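Beta-1,3-xylanase (Alcaligenes sp., PDB 2COV) degrades beta-1,3-xylan, a polysaccharide that its family 31 carbohydrate-binding module binds. Local coordinates at the interface of chains A and B. Coordinates in Å, arbitrary orientation; residue numbers count along the deposited sequence, not the author numbering. Chains: chain A/B, beta-1,3-xylanase.

Contact 1: the interface of chains A and B. Residues chain A 76, 80-83; chain B 83-86.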
ATOM      1  N   ARG A  76      15.046   1.164  12.469  1.00 12.79           N
ATOM      2  CA  ARG A  76      16.135   0.192  12.160  1.00 14.18           C
ATOM      3  C   ARG A  76      17.255   0.887  11.400  1.00 13.63           C
ATOM      4  O   ARG A  76      17.981   0.258  10.646  1.00 14.15           O
ATOM      5  CB  ARG A  76      15.607  -1.052  11.344  1.00 15.62           C
ATOM      6  CG  ARG A  76      14.227  -1.692  11.724  1.00 20.19           C
ATOM      7  CD  ARG A  76      14.523  -2.627  12.705  1.00 23.64           C
ATOM      8  NE  ARG A  76      13.455  -3.318  13.422  1.00 23.53           N
ATOM      9  CZ  ARG A  76      13.884  -4.200  14.367  1.00 25.92           C
ATOM     10  NH1 ARG A  76      13.069  -4.841  15.113  1.00 28.12           N
ATOM     11  NH2 ARG A  76      15.212  -4.526  14.451  1.00 25.52           N
ATOM     12  N   GLY A  80      14.245  -0.197   7.918  1.00 13.05           N
ATOM     13  CA  GLY A  80      12.833  -0.555   8.090  1.00 13.58           C
ATOM     14  C   GLY A  80      11.946   0.569   8.461  1.00 11.83           C
ATOM     15  O   GLY A  80      12.302   1.753   8.251  1.00 12.40           O
ATOM     16  N   GLN A  81      10.755   0.217   8.867  1.00 10.92           N
ATOM     17  CA  GLN A  81       9.745   1.204   9.191  1.00 11.39           C
ATOM     18  C   GLN A  81       8.633   0.471   9.944  1.00 10.44           C
ATOM     19  O   GLN A  81       8.542  -0.729   9.954  1.00 11.44           O
ATOM     20  CB  GLN A  81       9.101   1.849   7.954  1.00 13.16           C
ATOM     21  CG  GLN A  81       8.354   0.910   7.057  1.00 15.04           C
ATOM     22  CD  GLN A  81       7.559   1.561   5.899  1.00 15.62           C
ATOM     23  OE1 GLN A  81       6.792   0.882   5.260  1.00 30.05           O
ATOM     24  NE2 GLN A  81       7.820   2.724   5.577  1.00 18.94           N
ATOM     25  N   GLN A  82       7.755   1.269  10.535  1.00 10.50           N
ATOM     26  CA  GLN A  82       6.533   0.785  11.170  1.00 10.45           C
ATOM     27  C   GLN A  82       5.401   1.737  10.841  1.00 11.05           C
ATOM     28  O   GLN A  82       5.596   2.933  10.790  1.00 11.74           O
ATOM     29  CB  GLN A  82       6.738   0.697  12.675  1.00 12.05           C
ATOM     30  CG  GLN A  82       7.678  -0.242  13.166  1.00 15.04           C
ATOM     31  CD  GLN A  82       7.588  -0.453  14.684  1.00 15.95           C
ATOM     32  OE1 GLN A  82       6.534  -0.410  15.181  1.00 19.66           O
ATOM     33  NE2 GLN A  82       8.729  -0.699  15.343  1.00 20.13           N
ATOM     34  N   ILE A  83       4.243   1.163  10.564  1.00 10.68           N
ATOM     35  CA  ILE A  83       3.013   1.923  10.330  1.00 11.17           C
ATOM     36  C   ILE A  83       1.922   1.409  11.217  1.00 11.01           C
ATOM     37  O   ILE A  83       1.636   0.251  11.222  1.00 13.00           O
ATOM     38  CB  ILE A  83       2.596   1.898   8.842  1.00 12.85           C
ATOM     39  CG1 ILE A  83       3.713   2.489   7.956  1.00 14.71           C
ATOM     40  CG2 ILE A  83       1.290   2.673   8.659  1.00 14.16           C
ATOM     41  CD1 ILE A  83       3.378   2.569   6.510  1.00 18.25           C
TER
ATOM     42  N   ILE B  83       1.920  -2.671  10.922  1.00 10.32           N
ATOM     43  CA  ILE B  83       2.783  -3.353   9.990  1.00  9.89           C
ATOM     44  C   ILE B  83       4.200  -2.920  10.245  1.00 10.06           C
ATOM     45  O   ILE B  83       4.505  -1.736  10.259  1.00 12.59           O
ATOM     46  CB  ILE B  83       2.386  -3.081   8.522  1.00 12.06           C
ATOM     47  CG1 ILE B  83       0.953  -3.577   8.255  1.00 14.12           C
ATOM     48  CG2 ILE B  83       3.359  -3.759   7.556  1.00 13.80           C
ATOM     49  CD1 ILE B  83       0.468  -3.376   6.793  1.00 18.67           C
ATOM     50  N   LEU B  84       5.058  -3.884  10.475  1.00 10.22           N
ATOM     51  CA  LEU B  84       6.478  -3.670  10.749  1.00 10.47           C
ATOM     52  C   LEU B  84       7.326  -4.303   9.658  1.00 11.26           C
ATOM     53  O   LEU B  84       7.100  -5.449   9.329  1.00 11.32           O
ATOM     54  CB  LEU B  84       6.914  -4.279  12.090  1.00 11.98           C
ATOM     55  CG  LEU B  84       6.151  -3.873  13.338  1.00 13.50           C
ATOM     56  CD1 LEU B  84       4.913  -4.760  13.602  1.00 15.29           C
ATOM     57  CD2 LEU B  84       6.977  -3.911  14.596  1.00 16.79           C
ATOM     58  N   ASP B  85       8.350  -3.582   9.169  1.00 11.37           N
ATOM     59  CA  ASP B  85       9.298  -4.130   8.195  1.00 11.33           C
ATOM     60  C   ASP B  85      10.715  -3.975   8.692  1.00 10.66           C
ATOM     61  O   ASP B  85      11.059  -2.950   9.266  1.00 11.81           O
ATOM     62  CB  ASP B  85       9.192  -3.347   6.853  1.00 12.78           C
ATOM     63  CG  ASP B  85       7.818  -3.375   6.229  1.00 16.77           C
ATOM     64  OD1 ASP B  85       7.311  -4.435   5.995  1.00 17.91           O
ATOM     65  OD2 ASP B  85       7.227  -2.271   5.993  1.00 22.38           O
ATOM     66  N   ARG B  86      11.558  -4.959   8.424  1.00 11.16           N
ATOM     67  CA  ARG B  86      13.007  -4.765   8.662  1.00 11.68           C
ATOM     68  C   ARG B  86      13.790  -5.643   7.708  1.00 11.68           C
ATOM     69  O   ARG B  86      13.363  -6.758   7.413  1.00 11.92           O
ATOM     70  CB  ARG B  86      13.405  -5.073  10.105  1.00 13.29           C
ATOM     71  CG  ARG B  86      13.409  -6.555  10.476  1.00 14.31           C
ATOM     72  CD  ARG B  86      13.958  -6.824  11.928  1.00 16.13           C
ATOM     73  NE  ARG B  86      15.383  -6.486  11.953  1.00 17.42           N
ATOM     74  CZ  ARG B  86      16.324  -7.141  12.666  1.00 20.14           C
ATOM     75  NH1 ARG B  86      16.045  -8.147  13.517  1.00 22.65           N
ATOM     76  NH2 ARG B  86      17.575  -6.758  12.554  1.00 22.93           N
TER
HETATM   77  O   HOH W   1       5.273  -0.768   7.345  1.00 20.76           O
HETATM   78  O   HOH W   2      10.763  -2.677  12.112  1.00 20.84           O
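The edge strands 80-89 of A and B run antiparallel, A:Gly80 to A:Ile83 against B:Arg86 to B:Ile83, and A:Ile83 and B:Ile83 face each other through a reciprocal pair of backbone hydrogen bonds, A:Ile83 N to B:Ile83 O being 2.9 Å. A second pair joins A:Gln81 and B:Asp85; the bond from B:Asp85 N to A:Gln81 O is almost straight (174° at H). On one side of the ribbon the side chains of A:Gln81 and B:Asp85 run alongside each other, and a water 2.8 Å from B:Asp85 OD2 also bonds A:Gln81 OE1 and B:Ile83 O. On the other, methyl CD2 of B:Leu84 lies 3.5 Å from the amide carbon CD of A:Gln82. The guanidinium groups of A:Arg76 and B:Arg86 are nearly parallel, 14° apart: B:Arg86 CD sits over the centre of one face of A:Arg76, and A:Arg76 NH2 over the rim of B:Arg86. A bend at chi2 (-88°) turns A:Arg76 across its partner, while its NE reaches B:Asp85 O through water. The patch runs from the two-fold centre of the joined strands to the turn before A:Gly80.

Contact 2: the interface of chains A and B. Residues chain A 13, 85-87; chain B 76, 79-80.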
ATOM      1  N   PHE A  13      -0.535   5.826  21.469  1.00 12.36           N
ATOM      2  CA  PHE A  13      -1.021   6.297  20.185  1.00 11.89           C
ATOM      3  C   PHE A  13      -2.374   6.920  20.443  1.00 11.85           C
ATOM      4  O   PHE A  13      -3.316   6.205  20.800  1.00 12.27           O
ATOM      5  CB  PHE A  13      -1.138   5.091  19.247  1.00 12.39           C
ATOM      6  CG  PHE A  13      -1.418   5.425  17.807  1.00 11.75           C
ATOM      7  CD1 PHE A  13      -1.794   4.405  16.941  1.00 12.66           C
ATOM      8  CD2 PHE A  13      -1.364   6.716  17.286  1.00 11.57           C
ATOM      9  CE1 PHE A  13      -2.065   4.617  15.632  1.00 13.40           C
ATOM     10  CE2 PHE A  13      -1.608   6.950  15.954  1.00 11.45           C
ATOM     11  CZ  PHE A  13      -1.965   5.899  15.140  1.00 12.71           C
ATOM     12  N   ASP A  85      -2.135   2.028  12.596  1.00 11.19           N
ATOM     13  CA  ASP A  85      -3.416   2.659  12.369  1.00 11.88           C
ATOM     14  C   ASP A  85      -4.332   2.401  13.525  1.00 10.86           C
ATOM     15  O   ASP A  85      -4.384   1.276  14.012  1.00 11.34           O
ATOM     16  CB  ASP A  85      -4.075   2.136  11.073  1.00 12.32           C
ATOM     17  CG  ASP A  85      -3.207   2.254   9.785  1.00 16.24           C
ATOM     18  OD1 ASP A  85      -2.847   3.361   9.451  1.00 18.18           O
ATOM     19  OD2 ASP A  85      -2.859   1.197   9.107  1.00 19.22           O
ATOM     20  N   ARG A  86      -5.154   3.385  13.888  1.00 11.35           N
ATOM     21  CA  ARG A  86      -6.287   3.116  14.812  1.00 10.69           C
ATOM     22  C   ARG A  86      -7.422   4.055  14.506  1.00 10.36           C
ATOM     23  O   ARG A  86      -7.192   5.228  14.224  1.00 11.37           O
ATOM     24  CB  ARG A  86      -5.829   3.222  16.225  1.00 12.23           C
ATOM     25  CG  ARG A  86      -5.590   4.591  16.770  1.00 11.75           C
ATOM     26  CD  ARG A  86      -5.259   4.618  18.309  1.00 14.92           C
ATOM     27  NE  ARG A  86      -6.475   4.211  19.055  1.00 15.51           N
ATOM     28  CZ  ARG A  86      -6.806   4.691  20.260  1.00 19.39           C
ATOM     29  NH1 ARG A  86      -6.052   5.522  20.966  1.00 22.28           N
ATOM     30  NH2 ARG A  86      -7.934   4.290  20.832  1.00 22.79           N
ATOM     31  N   ASN A  87      -8.642   3.598  14.691  1.00 11.40           N
ATOM     32  CA  ASN A  87      -9.831   4.463  14.537  1.00 11.64           C
ATOM     33  C   ASN A  87     -10.261   5.031  15.847  1.00 12.00           C
ATOM     34  O   ASN A  87     -10.273   4.336  16.884  1.00 12.70           O
ATOM     35  CB  ASN A  87     -11.011   3.660  13.958  1.00 11.75           C
ATOM     36  CG  ASN A  87     -10.784   3.120  12.592  1.00 12.73           C
ATOM     37  OD1 ASN A  87      -9.943   3.602  11.851  1.00 12.32           O
ATOM     38  ND2 ASN A  87     -11.605   2.089  12.240  1.00 13.81           N
TER
ATOM     39  N   ARG B  76      -6.245  -3.353  18.177  1.00 13.17           N
ATOM     40  CA  ARG B  76      -7.303  -2.383  18.628  1.00 13.45           C
ATOM     41  C   ARG B  76      -8.671  -3.041  18.488  1.00 14.14           C
ATOM     42  O   ARG B  76      -9.657  -2.363  18.321  1.00 14.47           O
ATOM     43  CB  ARG B  76      -7.219  -1.013  17.850  1.00 15.47           C
ATOM     44  CG  ARG B  76      -5.848  -0.328  17.537  1.00 18.57           C
ATOM     45  CD  ARG B  76      -5.359   0.270  18.800  1.00 23.68           C
ATOM     46  NE  ARG B  76      -3.952   0.646  18.528  1.00 21.53           N
ATOM     47  CZ  ARG B  76      -2.971   1.075  19.362  1.00 22.93           C
ATOM     48  NH1 ARG B  76      -3.339   1.519  20.538  1.00 29.47           N
ATOM     49  NH2 ARG B  76      -1.639   1.264  18.941  1.00 22.58           N
ATOM     50  N   GLN B  79     -10.246  -2.265  15.261  1.00 12.09           N
ATOM     51  CA  GLN B  79     -10.180  -0.840  14.931  1.00 12.86           C
ATOM     52  C   GLN B  79      -8.842  -0.403  14.374  1.00 12.02           C
ATOM     53  O   GLN B  79      -8.646   0.785  14.145  1.00 13.04           O
ATOM     54  CB  GLN B  79     -10.571  -0.007  16.129  1.00 13.57           C
ATOM     55  CG  GLN B  79     -11.952  -0.315  16.662  1.00 15.36           C
ATOM     56  CD  GLN B  79     -13.044   0.064  15.746  1.00 19.94           C
ATOM     57  OE1 GLN B  79     -12.940   1.106  15.048  1.00 20.05           O
ATOM     58  NE2 GLN B  79     -14.105  -0.681  15.727  1.00 26.01           N
ATOM     59  N   GLY B  80      -7.944  -1.341  14.148  1.00 11.43           N
ATOM     60  CA  GLY B  80      -6.632  -0.945  13.599  1.00 12.49           C
ATOM     61  C   GLY B  80      -5.714  -2.060  13.287  1.00 11.02           C
ATOM     62  O   GLY B  80      -6.145  -3.228  13.098  1.00 11.70           O
TER
HETATM   63  O   HOH W   3      -7.498   2.096  11.839  1.00 15.53           O
HETATM   64  O   HOH W   4      -2.706   0.671  16.186  1.00 19.48           O
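Direct hydrogen bonds join A:Asn87 to B:Gln79 through backbone and side chain. Backbone A:Asn87 N donates to B:Gln79 O at 2.9 Å, and the side-chain amide A:Asn87 ND2 donates to B:Gln79 OE1 at 3.3 Å. In the second bond the acceptor lies near the plane of the asparagine amide, but the donor stands above the glutamine carbonyl plane; the two amides are turned 69° apart. A bend at chi2 (-67°) in B:Gln79 brings OE1 to this amide and also within 3.4 Å of A:Asn87 CB. Waters bridge the chains as well: one links A:Asn87 OD1 with B:Gln79 O, and another, 2.7 Å from B:Arg76 NE, also bonds A:Asp85 O.

Packing centres on B:Arg76. Its methylene CG touches A:Arg86 CB at 3.8 Å, and the two arginine chains cross at about a right angle. Farther out, B:Arg76 NH2 meets the edge of the A:Phe13 ring, 3.7 Å from CD1, with ring and guanidinium planes steeply inclined. A:Arg86 CG covers part of one face of that ring. Within chain A, A:Arg86 NH1 donates to A:Phe13 O at 2.8 Å, in the carbonyl plane, which probably steadies both residues beside B:Arg76. The patch lies where the turn leading into strand 80-89 of B meets the later part of the same strand in A, beside the start of strand 13-19.

Contact 3: the interface of chains A and B. Residues chain A 13, 82-85; chain B 76, 81-82.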
ATOM      1  N   PHE A  13      -0.535   5.826  21.469  1.00 12.36           N
ATOM      2  CA  PHE A  13      -1.021   6.297  20.185  1.00 11.89           C
ATOM      3  C   PHE A  13      -2.374   6.920  20.443  1.00 11.85           C
ATOM      4  O   PHE A  13      -3.316   6.205  20.800  1.00 12.27           O
ATOM      5  CB  PHE A  13      -1.138   5.091  19.247  1.00 12.39           C
ATOM      6  CG  PHE A  13      -1.418   5.425  17.807  1.00 11.75           C
ATOM      7  CD1 PHE A  13      -1.794   4.405  16.941  1.00 12.66           C
ATOM      8  CD2 PHE A  13      -1.364   6.716  17.286  1.00 11.57           C
ATOM      9  CE1 PHE A  13      -2.065   4.617  15.632  1.00 13.40           C
ATOM     10  CE2 PHE A  13      -1.608   6.950  15.954  1.00 11.45           C
ATOM     11  CZ  PHE A  13      -1.965   5.899  15.140  1.00 12.71           C
ATOM     12  N   GLN A  82       7.755   1.269  10.535  1.00 10.50           N
ATOM     13  CA  GLN A  82       6.533   0.785  11.170  1.00 10.45           C
ATOM     14  C   GLN A  82       5.401   1.737  10.841  1.00 11.05           C
ATOM     15  O   GLN A  82       5.596   2.933  10.790  1.00 11.74           O
ATOM     16  CB  GLN A  82       6.738   0.697  12.675  1.00 12.05           C
ATOM     17  CG  GLN A  82       7.678  -0.242  13.166  1.00 15.04           C
ATOM     18  CD  GLN A  82       7.588  -0.453  14.684  1.00 15.95           C
ATOM     19  OE1 GLN A  82       6.534  -0.410  15.181  1.00 19.66           O
ATOM     20  NE2 GLN A  82       8.729  -0.699  15.343  1.00 20.13           N
ATOM     21  N   ILE A  83       4.243   1.163  10.564  1.00 10.68           N
ATOM     22  CA  ILE A  83       3.013   1.923  10.330  1.00 11.17           C
ATOM     23  C   ILE A  83       1.922   1.409  11.217  1.00 11.01           C
ATOM     24  O   ILE A  83       1.636   0.251  11.222  1.00 13.00           O
ATOM     25  CB  ILE A  83       2.596   1.898   8.842  1.00 12.85           C
ATOM     26  CG1 ILE A  83       3.713   2.489   7.956  1.00 14.71           C
ATOM     27  CG2 ILE A  83       1.290   2.673   8.659  1.00 14.16           C
ATOM     28  CD1 ILE A  83       3.378   2.569   6.510  1.00 18.25           C
ATOM     29  N   LEU A  84       1.338   2.295  11.982  1.00 10.73           N
ATOM     30  CA  LEU A  84       0.282   1.993  12.936  1.00 10.32           C
ATOM     31  C   LEU A  84      -0.993   2.729  12.585  1.00 11.60           C
ATOM     32  O   LEU A  84      -0.899   3.919  12.326  1.00 11.60           O
ATOM     33  CB  LEU A  84       0.678   2.365  14.378  1.00 11.60           C
ATOM     34  CG  LEU A  84       1.903   1.713  14.979  1.00 13.44           C
ATOM     35  CD1 LEU A  84       3.123   2.556  14.669  1.00 18.78           C
ATOM     36  CD2 LEU A  84       1.846   1.676  16.453  1.00 15.62           C
ATOM     37  N   ASP A  85      -2.135   2.028  12.596  1.00 11.19           N
ATOM     38  CA  ASP A  85      -3.416   2.659  12.369  1.00 11.88           C
ATOM     39  C   ASP A  85      -4.332   2.401  13.525  1.00 10.86           C
ATOM     40  O   ASP A  85      -4.384   1.276  14.012  1.00 11.34           O
ATOM     41  CB  ASP A  85      -4.075   2.136  11.073  1.00 12.32           C
ATOM     42  CG  ASP A  85      -3.207   2.254   9.785  1.00 16.24           C
ATOM     43  OD1 ASP A  85      -2.847   3.361   9.451  1.00 18.18           O
ATOM     44  OD2 ASP A  85      -2.859   1.197   9.107  1.00 19.22           O
TER
ATOM     45  N   ARG B  76      -6.245  -3.353  18.177  1.00 13.17           N
ATOM     46  CA  ARG B  76      -7.303  -2.383  18.628  1.00 13.45           C
ATOM     47  C   ARG B  76      -8.671  -3.041  18.488  1.00 14.14           C
ATOM     48  O   ARG B  76      -9.657  -2.363  18.321  1.00 14.47           O
ATOM     49  CB  ARG B  76      -7.219  -1.013  17.850  1.00 15.47           C
ATOM     50  CG  ARG B  76      -5.848  -0.328  17.537  1.00 18.57           C
ATOM     51  CD  ARG B  76      -5.359   0.270  18.800  1.00 23.68           C
ATOM     52  NE  ARG B  76      -3.952   0.646  18.528  1.00 21.53           N
ATOM     53  CZ  ARG B  76      -2.971   1.075  19.362  1.00 22.93           C
ATOM     54  NH1 ARG B  76      -3.339   1.519  20.538  1.00 29.47           N
ATOM     55  NH2 ARG B  76      -1.639   1.264  18.941  1.00 22.58           N
ATOM     56  N   GLN B  81      -4.452  -1.762  13.038  1.00 10.52           N
ATOM     57  CA  GLN B  81      -3.479  -2.714  12.634  1.00  9.84           C
ATOM     58  C   GLN B  81      -2.093  -2.068  12.846  1.00 10.04           C
ATOM     59  O   GLN B  81      -1.978  -0.882  12.950  1.00 10.90           O
ATOM     60  CB  GLN B  81      -3.667  -3.157  11.187  1.00 12.39           C
ATOM     61  CG  GLN B  81      -3.376  -2.118  10.145  1.00 13.44           C
ATOM     62  CD  GLN B  81      -3.423  -2.655   8.709  1.00 16.21           C
ATOM     63  OE1 GLN B  81      -4.051  -3.620   8.383  1.00 22.55           O
ATOM     64  NE2 GLN B  81      -2.833  -1.968   7.872  1.00 25.83           N
ATOM     65  N   GLN B  82      -1.091  -2.947  12.766  1.00 10.25           N
ATOM     66  CA  GLN B  82       0.283  -2.500  12.713  1.00  9.95           C
ATOM     67  C   GLN B  82       1.025  -3.316  11.675  1.00 10.57           C
ATOM     68  O   GLN B  82       0.809  -4.516  11.574  1.00 11.32           O
ATOM     69  CB  GLN B  82       0.922  -2.606  14.103  1.00 11.08           C
ATOM     70  CG  GLN B  82       2.257  -2.049  14.326  1.00 15.88           C
ATOM     71  CD  GLN B  82       2.664  -1.874  15.796  1.00 14.73           C
ATOM     72  OE1 GLN B  82       1.838  -1.994  16.594  1.00 20.47           O
ATOM     73  NE2 GLN B  82       3.992  -1.820  16.071  1.00 20.60           N
TER
HETATM   74  O   HOH W   5      -2.706   0.671  16.186  1.00 19.48           O
HETATM   75  O   HOH W   6      -0.576  -0.359   9.097  1.00 19.82           O
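Backbone hydrogen bonds pair A:Asp85 with B:Gln81 in both directions. A:Asp85 N gives a nearly straight bond to B:Gln81 O at 2.9 Å (175° at H), whereas the return bond from B:Gln81 N to A:Asp85 O is longer, at 3.2 Å, and tilted from the carbonyl plane. Among the side chains, B:Gln81 extends beside A:Asp85 in the same direction; the direct bond from its NE2 to carboxylate OD2 is weak. A water 3.0 Å from B:Gln81 NE2 also bonds A:Asp85 OD2 and A:Ile83 O, and probably supplements that weak bond. The amide of B:Gln82 meets that of A:Gln82 with the planes 16° apart, NE2 donating a weak bond to A:Gln82 OE1 at 3.0 Å.

Apolar contact comes from A:Leu84, whose CG and CD2 lie alongside the outer part of B:Gln82; CD2 is 3.7 Å from the amide carbon CD. With CG opposite its backbone N (chi1 -172°) and the chain extended beyond, B:Gln82 carries NE2 to A:Gln82 OE1; CG of A:Gln82 lies beside the backbone N instead, a local departure from the two-fold. Replacing B:Gln82 with alanine would probably leave A:Gln82 OE1 without this donor and open a gap beside A:Leu84. The site runs from near the two-fold centre, where A:Gln82 and B:Gln82 meet, along the strand pair toward the end where A:Phe13 packs.

Contacts 1, 2 and 3 follow one antiparallel pairing of strand 80-89 from A with its copy from B. The C-alpha centres of contact 1 and contact 3 are about 11 Å apart, those of contact 2 and contact 3 about 6 Å, and those of contact 1 and contact 2 about 17 Å. Contact 3 shares A:Gln82 and A:Ile83 with contact 1, and A:Phe13, A:Asp85 and B:Arg76 with contact 2, so it bridges the two. Together they make a continuous strand pairing across the chains, two-fold symmetric apart from side chains such as A:Gln82 and B:Gln82. The deposited assembly holds six copies; this pairing may or may not form in solution.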